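PDB 4ZYS: exotoxin 6 from Staphylococcus aureus subsp. aureus Mu50, which is a staphylococcal superantigen-like toxin with an OB-fold domain and a beta-grasp domain, and probably binds host sugars to interfere with immune defence. Local coordinates for residues R140-Q144 and H145-S149; D182-G186 and R187-K191. One frame throughout, in Å; residues are numbered along the deposited sequence.

Interaction 1: residues R140-Q144 and H145-S149; sequences RAIKQ and HGLYS
Ala141 O is gripped by two amides as helix 130-145 ends. Leu147 N lies 3.1 Å from Ala141 O with a nearly straight bond (167°), while His145 N reaches the same oxygen from the opposite face of its carbonyl plane. Gly146 N makes a weak bond to Ile142 O. The positive phi of Gly146 turns the chain back, and Leu147 CD2 comes to 3.7 Å from Ala141 CB; a type II turn from Gly146 to Ser149 carries the chain on. Ile142 CG1 presses on Leu147 O at 3.4 Å, and Ile142 CD1 lies 3.7 Å from Tyr148 CD2, at the ring edge. With its CG beside the backbone N (chi1 -53°), Tyr148 sets the ring alongside Ile142; the hydroxyl at the far end bonds to Leu171 O and Arg138. Gln144 and His145 run side by side, amide and imidazole planes 76° apart, with Gln144 C over one ring face. Met196 touches both His145 and Leu147. Held from both faces by backbone N-H groups, Ala141 O shows that main-chain bonds close this helix end, while Ala141, Ile142, Leu147 and Tyr148 supply apolar contacts beside them.

Interaction 2: residues D182-G186 and R187-K191; sequences DSIDG and RQIQK
Asp185 and Arg187, two residues apart, are joined by a salt bridge folded back over the tight turn between strands 183-185 and 189-196. Arg187 NE points almost straight (174°) at Asp185 OD1, 2.8 Å away, meeting its syn lone pair from within the guanidinium plane. The same oxygen also accepts Arg187 N at 3.0 Å, this time from above the carboxylate plane, so one atom binds both the backbone and the side chain of the arginine. The second bond of the salt bridge, Arg187 NH2 to Asp185 OD2, is weak, and the two planes are turned 42° from one another. What brings the carboxylate over the turn is the first torsion of Asp185, with CG opposite the backbone N (chi1 -171°); Arg187 bends at chi3 to come round to it. Gln188 CG lies over the carboxylate, 3.6 Å from Asp185 OD2, on the same face as Arg187 N. Gln188 N closes the turn on Asp185 O at 3.0 Å, with Gly186 and Arg187 at its corners.

On the buried side Ile184 and Ile189 cross at about a right angle, Ile184 CD1 resting 3.8 Å from Ile189 CG1. Both isoleucines also touch Ile159, Ile128 and Leu133, which joins the turn to the core between sheet and helix 130-145. Farther out, Arg187 NH1 forms a salt bridge with Glu126, and the same guanidinium has a cation-pi contact with Phe98. Its charge is thus shared between two acids, which probably steadies its position. Past the turn, Gln190 and Lys191 make a classic beta bulge against strand 155-161. The aspartate bond to the amide two residues on is an Asx turn, here superposed on a type I beta turn that leads into a central strand of the beta-grasp domain.

Going along the chain from the N terminus, helix 130-145 comes first, and interaction 1 closes its C-terminal end before the chain leaves for strands 155-161 and 166-170. Interaction 2 follows later, turning strand 183-185 into strand 189-196. The two lie in series, neither nested nor crossed, with centres about 24 Å apart and nearest atoms about 12 Å apart. Helix and strand relate them indirectly: helix 130-145 reaches interaction 2 with its N-terminal part, while strand 189-196 reaches interaction 1 with its far end. Interaction 1 also meets helix 10-17, and Asp182 of interaction 2 bonds to Ser56 of the OB-fold domain.

Interaction 1: residues R140-Q144 and H145-S149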
loop_
_atom_site.group_PDB
_atom_site.type_symbol
_atom_site.label_atom_id
_atom_site.label_comp_id
_atom_site.label_asym_id
_atom_site.label_seq_id
_atom_site.Cartn_x
_atom_site.Cartn_y
_atom_site.Cartn_z
ATOM N N ARG A 140 10.708 -5.185 0.905
ATOM C CA ARG A 140 11.910 -5.484 0.123
ATOM C C ARG A 140 13.131 -4.772 0.762
ATOM O O ARG A 140 14.149 -5.415 0.990
ATOM C CB ARG A 140 11.653 -5.022 -1.327
ATOM C CG ARG A 140 12.750 -5.254 -2.358
ATOM C CD ARG A 140 12.767 -6.627 -2.990
ATOM N NE ARG A 140 11.511 -7.050 -3.629
ATOM C CZ ARG A 140 11.284 -7.035 -4.937
ATOM N NH1 ARG A 140 12.197 -6.556 -5.772
ATOM N NH2 ARG A 140 10.146 -7.506 -5.421
ATOM N N ALA A 141 13.007 -3.465 1.101
ATOM C CA ALA A 141 14.055 -2.673 1.755
ATOM C C ALA A 141 14.419 -3.235 3.152
ATOM O O ALA A 141 15.588 -3.200 3.530
ATOM C CB ALA A 141 13.604 -1.231 1.884
ATOM N N ILE A 142 13.432 -3.772 3.898
ATOM C CA ILE A 142 13.633 -4.351 5.232
ATOM C C ILE A 142 14.342 -5.698 5.122
ATOM O O ILE A 142 15.352 -5.918 5.793
ATOM C CB ILE A 142 12.291 -4.476 6.012
ATOM C CG1 ILE A 142 11.719 -3.081 6.380
ATOM C CG2 ILE A 142 12.421 -5.374 7.248
ATOM C CD1 ILE A 142 10.224 -3.091 6.661
ATOM N N LYS A 143 13.790 -6.599 4.291
ATOM C CA LYS A 143 14.286 -7.963 4.124
ATOM C C LYS A 143 15.655 -7.996 3.487
ATOM O O LYS A 143 16.528 -8.680 4.004
ATOM C CB LYS A 143 13.289 -8.825 3.320
ATOM C CG LYS A 143 12.069 -9.258 4.135
ATOM C CD LYS A 143 11.219 -10.334 3.424
ATOM C CE LYS A 143 10.029 -10.743 4.280
ATOM N NZ LYS A 143 9.347 -11.971 3.784
ATOM N N GLN A 144 15.883 -7.225 2.427
ATOM C CA GLN A 144 17.171 -7.280 1.734
ATOM C C GLN A 144 18.188 -6.207 2.119
ATOM O O GLN A 144 19.377 -6.448 1.929
ATOM C CB GLN A 144 16.973 -7.205 0.225
ATOM C CG GLN A 144 16.292 -8.421 -0.355
ATOM C CD GLN A 144 16.015 -8.304 -1.830
ATOM O OE1 GLN A 144 16.119 -7.241 -2.457
ATOM N NE2 GLN A 144 15.627 -9.405 -2.403
ATOM N N HIS A 145 17.770 -5.032 2.602
ATOM C CA HIS A 145 18.766 -3.978 2.842
ATOM C C HIS A 145 18.806 -3.452 4.281
ATOM O O HIS A 145 19.469 -2.448 4.548
ATOM C CB HIS A 145 18.545 -2.829 1.842
ATOM C CG HIS A 145 18.510 -3.306 0.426
ATOM N ND1 HIS A 145 19.665 -3.469 -0.296
ATOM C CD2 HIS A 145 17.466 -3.731 -0.322
ATOM C CE1 HIS A 145 19.293 -3.933 -1.482
ATOM N NE2 HIS A 145 17.982 -4.110 -1.546
ATOM N N GLY A 146 18.170 -4.176 5.195
ATOM C CA GLY A 146 18.170 -3.865 6.618
ATOM C C GLY A 146 17.512 -2.562 7.033
ATOM O O GLY A 146 17.920 -1.966 8.033
ATOM N N LEU A 147 16.488 -2.113 6.287
ATOM C CA LEU A 147 15.740 -0.927 6.676
ATOM C C LEU A 147 15.049 -1.187 8.046
ATOM O O LEU A 147 14.472 -2.260 8.269
ATOM C CB LEU A 147 14.706 -0.546 5.596
ATOM C CG LEU A 147 13.842 0.734 5.847
ATOM C CD1 LEU A 147 14.679 2.041 5.768
ATOM C CD2 LEU A 147 12.689 0.808 4.835
ATOM N N TYR A 148 15.162 -0.205 8.955
ATOM C CA TYR A 148 14.593 -0.173 10.319
ATOM C C TYR A 148 15.359 -1.088 11.255
ATOM O O TYR A 148 14.855 -1.539 12.281
ATOM C CB TYR A 148 13.085 -0.470 10.338
ATOM C CG TYR A 148 12.276 0.402 9.402
ATOM C CD1 TYR A 148 12.503 1.774 9.321
ATOM C CD2 TYR A 148 11.259 -0.140 8.621
ATOM C CE1 TYR A 148 11.779 2.576 8.439
ATOM C CE2 TYR A 148 10.487 0.662 7.783
ATOM C CZ TYR A 148 10.760 2.017 7.683
ATOM O OH TYR A 148 10.029 2.791 6.816
ATOM N N SER A 149 16.624 -1.285 10.924
ATOM C CA SER A 149 17.599 -1.977 11.751
ATOM C C SER A 149 18.856 -1.133 11.763
ATOM O O SER A 149 19.137 -0.457 10.764
ATOM C CB SER A 149 17.861 -3.383 11.239
ATOM O OG SER A 149 16.690 -4.150 11.460
#

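Interaction 2: residues D182-G186 and R187-K191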
loop_
_atom_site.group_PDB
_atom_site.type_symbol
_atom_site.label_atom_id
_atom_site.label_comp_id
_atom_site.label_asym_id
_atom_site.label_seq_id
_atom_site.Cartn_x
_atom_site.Cartn_y
_atom_site.Cartn_z
ATOM N N ASP A 182 -5.445 5.994 -1.848
ATOM C CA ASP A 182 -5.114 6.562 -3.159
ATOM C C ASP A 182 -4.544 5.486 -4.043
ATOM O O ASP A 182 -3.796 4.631 -3.576
ATOM C CB ASP A 182 -4.143 7.743 -3.037
ATOM C CG ASP A 182 -4.755 8.974 -2.390
ATOM O OD1 ASP A 182 -5.994 9.009 -2.237
ATOM O OD2 ASP A 182 -3.988 9.896 -2.020
ATOM N N SER A 183 -4.943 5.486 -5.310
ATOM C CA SER A 183 -4.477 4.473 -6.235
ATOM C C SER A 183 -3.980 5.121 -7.502
ATOM O O SER A 183 -4.384 6.231 -7.830
ATOM C CB SER A 183 -5.579 3.454 -6.529
ATOM O OG SER A 183 -6.611 4.045 -7.296
ATOM N N ILE A 184 -3.058 4.448 -8.190
ATOM C CA ILE A 184 -2.466 4.955 -9.427
ATOM C C ILE A 184 -2.601 3.883 -10.511
ATOM O O ILE A 184 -2.855 2.719 -10.197
ATOM C CB ILE A 184 -0.993 5.421 -9.195
ATOM C CG1 ILE A 184 -0.082 4.279 -8.713
ATOM C CG2 ILE A 184 -0.953 6.623 -8.234
ATOM C CD1 ILE A 184 1.465 4.629 -8.520
ATOM N N ASP A 185 -2.447 4.273 -11.777
ATOM C CA ASP A 185 -2.527 3.340 -12.905
ATOM C C ASP A 185 -1.236 2.543 -12.961
ATOM O O ASP A 185 -0.177 3.096 -13.252
ATOM C CB ASP A 185 -2.799 4.093 -14.239
ATOM C CG ASP A 185 -3.125 3.227 -15.450
ATOM O OD1 ASP A 185 -2.858 2.004 -15.400
ATOM O OD2 ASP A 185 -3.661 3.777 -16.458
ATOM N N GLY A 186 -1.334 1.257 -12.644
ATOM C CA GLY A 186 -0.205 0.327 -12.624
ATOM C C GLY A 186 0.478 0.179 -13.969
ATOM O O GLY A 186 1.680 -0.095 -14.037
ATOM N N ARG A 187 -0.301 0.378 -15.054
ATOM C CA ARG A 187 0.187 0.321 -16.428
ATOM C C ARG A 187 1.048 1.538 -16.777
ATOM O O ARG A 187 1.734 1.514 -17.798
ATOM C CB ARG A 187 -0.988 0.232 -17.408
ATOM C CG ARG A 187 -1.942 -0.943 -17.165
ATOM C CD ARG A 187 -3.209 -0.741 -17.960
ATOM N NE ARG A 187 -3.974 0.372 -17.410
ATOM C CZ ARG A 187 -5.179 0.736 -17.824
ATOM N NH1 ARG A 187 -5.764 0.102 -18.835
ATOM N NH2 ARG A 187 -5.815 1.739 -17.229
ATOM N N GLN A 188 1.015 2.585 -15.917
ATOM C CA GLN A 188 1.704 3.859 -16.113
ATOM C C GLN A 188 2.927 4.043 -15.175
ATOM O O GLN A 188 3.614 5.061 -15.283
ATOM C CB GLN A 188 0.719 5.024 -15.932
ATOM C CG GLN A 188 -0.379 5.101 -16.996
ATOM C CD GLN A 188 0.152 5.388 -18.373
ATOM O OE1 GLN A 188 0.896 6.342 -18.589
ATOM N NE2 GLN A 188 -0.218 4.558 -19.338
ATOM N N ILE A 189 3.213 3.079 -14.287
ATOM C CA ILE A 189 4.396 3.173 -13.405
ATOM C C ILE A 189 5.656 2.861 -14.250
ATOM O O ILE A 189 5.744 1.764 -14.805
ATOM C CB ILE A 189 4.274 2.246 -12.160
ATOM C CG1 ILE A 189 3.048 2.623 -11.297
ATOM C CG2 ILE A 189 5.585 2.249 -11.340
ATOM C CD1 ILE A 189 2.550 1.524 -10.377
ATOM N N GLN A 190 6.601 3.831 -14.368
ATOM C CA GLN A 190 7.820 3.671 -15.171
ATOM C C GLN A 190 9.064 3.272 -14.357
ATOM O O GLN A 190 9.799 2.357 -14.756
ATOM C CB GLN A 190 8.145 4.972 -15.932
ATOM C CG GLN A 190 7.565 5.034 -17.320
ATOM C CD GLN A 190 8.286 4.211 -18.351
ATOM O OE1 GLN A 190 8.162 2.981 -18.389
ATOM N NE2 GLN A 190 8.947 4.890 -19.285
ATOM N N LYS A 191 9.336 4.023 -13.273
ATOM C CA LYS A 191 10.506 3.871 -12.422
ATOM C C LYS A 191 10.124 3.969 -10.968
ATOM O O LYS A 191 9.222 4.729 -10.620
ATOM C CB LYS A 191 11.528 4.991 -12.708
ATOM C CG LYS A 191 12.338 4.884 -13.976
ATOM C CD LYS A 191 13.382 5.997 -13.959
ATOM C CE LYS A 191 14.639 5.671 -14.728
ATOM N NZ LYS A 191 15.670 6.741 -14.588
#